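Local coordinates for protein tryptophanyl-tRNA synthetase (Thermus thermophilus, PDB 2EL7) that probably catalyses the ATP-dependent attachment of tryptophan to its cognate tRNA, working as a homodimeric class I aminoacyl-tRNA synthetase, at residues F169-F173 / E320-V325. Numbering follows the deposited sequence.
Sequences FGETF and EVREKV
The C-terminal part of the long helix 296-324 packs on the loop leaving helix 153-169, in register at Phe169–Lys324 (CA–CA 5.7 Å) and Thr172–Val321 (8.0 Å). Gly170 breaks from helical geometry at phi/psi 111/143, where a CB would jam against the preceding carbonyl; Thr172 OG1 then donates to Gly170 O (2.7 Å). Glu320, extended with chi1 and chi2 both t, brings OE1 within 3.5 Å of Thr172 CG2, while its OE2 forms a salt bridge with Lys141. One residue on, Val321 meets the loop through CG2, 3.7 Å from Phe173 CZ; Leu93 of helix 89-99 touches both side chains. Lys324 (chi1 m, then t throughout) reaches the loop: NZ donates to Thr172 OG1 (2.9 Å) and weakly to Glu171 O (3.1 Å), and forms an i/i+4 salt bridge with Glu320 OE1 (2.9 Å). Val325, held by its N to Val321 O (2.9 Å), sets CG2 over the Phe169 ring face, 4.2 Å from the centroid and 12° off the normal, a CH-pi contact. Tyr53 of the second subunit packs on Phe169 and hydrogen-bonds Val325 O, placing this edge at the dimer interface. The chemistry is therefore mixed: an ammonium group shared between carboxylate and hydroxyl, with a carbonyl as weaker third acceptor, joins helix to catalytic-domain loop beside two Phe–Val packing contacts.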
# COMPACT_ATOMS: atom_id res chain seq x y z
N PHE A 169 13.43 -6.51 13.57
CA PHE A 169 14.25 -7.02 12.49
C PHE A 169 15.70 -6.59 12.45
O PHE A 169 16.41 -7.02 11.55
CB PHE A 169 13.61 -6.68 11.13
CG PHE A 169 12.13 -6.97 11.06
CD1 PHE A 169 11.19 -5.93 11.06
CD2 PHE A 169 11.67 -8.29 10.99
CE1 PHE A 169 9.82 -6.19 10.99
CE2 PHE A 169 10.29 -8.57 10.93
CZ PHE A 169 9.37 -7.52 10.93
N GLY A 170 16.14 -5.79 13.40
CA GLY A 170 17.52 -5.31 13.38
C GLY A 170 17.50 -3.82 13.09
O GLY A 170 16.67 -3.37 12.29
N GLU A 171 18.40 -3.04 13.70
CA GLU A 171 18.41 -1.59 13.51
C GLU A 171 18.37 -1.21 12.04
O GLU A 171 19.27 -1.56 11.28
CB GLU A 171 19.63 -0.94 14.18
CG GLU A 171 19.51 0.61 14.24
CD GLU A 171 20.70 1.31 14.89
OE1 GLU A 171 21.82 1.16 14.36
OE2 GLU A 171 20.51 2.02 15.91
N THR A 172 17.34 -0.49 11.63
CA THR A 172 17.23 -0.14 10.23
C THR A 172 16.90 1.31 9.94
O THR A 172 17.47 1.91 9.02
CB THR A 172 16.15 -0.98 9.55
OG1 THR A 172 16.41 -2.38 9.75
CG2 THR A 172 16.12 -0.68 8.08
N PHE A 173 15.96 1.86 10.72
CA PHE A 173 15.48 3.21 10.50
C PHE A 173 15.75 4.21 11.62
O PHE A 173 15.76 3.86 12.79
CB PHE A 173 13.96 3.18 10.28
CG PHE A 173 13.51 2.40 9.08
CD1 PHE A 173 12.85 1.20 9.23
CD2 PHE A 173 13.67 2.92 7.80
CE1 PHE A 173 12.34 0.52 8.12
CE2 PHE A 173 13.16 2.25 6.69
CZ PHE A 173 12.49 1.04 6.85
N GLU A 320 17.12 -3.66 1.71
CA GLU A 320 17.44 -3.92 3.10
C GLU A 320 16.21 -4.48 3.83
O GLU A 320 16.30 -5.50 4.52
CB GLU A 320 17.93 -2.63 3.75
CG GLU A 320 18.44 -2.79 5.14
CD GLU A 320 18.80 -1.45 5.76
OE1 GLU A 320 19.30 -1.42 6.91
OE2 GLU A 320 18.58 -0.43 5.07
N VAL A 321 15.05 -3.84 3.66
CA VAL A 321 13.81 -4.31 4.31
C VAL A 321 13.35 -5.69 3.84
O VAL A 321 13.05 -6.55 4.66
CB VAL A 321 12.63 -3.30 4.12
CG1 VAL A 321 11.32 -3.90 4.65
CG2 VAL A 321 12.92 -1.99 4.84
N ARG A 322 13.30 -5.92 2.54
CA ARG A 322 12.85 -7.22 2.04
C ARG A 322 13.65 -8.37 2.65
O ARG A 322 13.11 -9.43 3.00
CB ARG A 322 12.90 -7.26 0.50
CG ARG A 322 11.82 -6.40 -0.15
CD ARG A 322 11.65 -6.57 -1.65
NE ARG A 322 12.64 -5.77 -2.34
CZ ARG A 322 12.39 -4.85 -3.27
NH1 ARG A 322 13.40 -4.20 -3.80
NH2 ARG A 322 11.15 -4.59 -3.68
N GLU A 323 14.95 -8.16 2.80
CA GLU A 323 15.84 -9.18 3.35
C GLU A 323 15.65 -9.42 4.86
O GLU A 323 15.64 -10.57 5.31
CB GLU A 323 17.27 -8.78 3.08
CG GLU A 323 18.27 -9.82 3.49
CD GLU A 323 19.55 -9.19 3.96
OE1 GLU A 323 19.55 -8.60 5.08
OE2 GLU A 323 20.55 -9.25 3.22
N LYS A 324 15.50 -8.33 5.62
CA LYS A 324 15.32 -8.41 7.07
C LYS A 324 13.96 -8.94 7.48
O LYS A 324 13.81 -9.54 8.53
CB LYS A 324 15.55 -7.04 7.71
CG LYS A 324 17.02 -6.58 7.69
CD LYS A 324 17.25 -5.34 8.54
CE LYS A 324 18.71 -4.94 8.52
NZ LYS A 324 18.91 -3.52 8.90
N VAL A 325 12.96 -8.71 6.63
CA VAL A 325 11.60 -9.18 6.87
C VAL A 325 11.57 -10.68 6.54
O VAL A 325 10.61 -11.38 6.85
CB VAL A 325 10.63 -8.33 5.98
CG1 VAL A 325 9.58 -9.19 5.32
CG2 VAL A 325 10.02 -7.22 6.81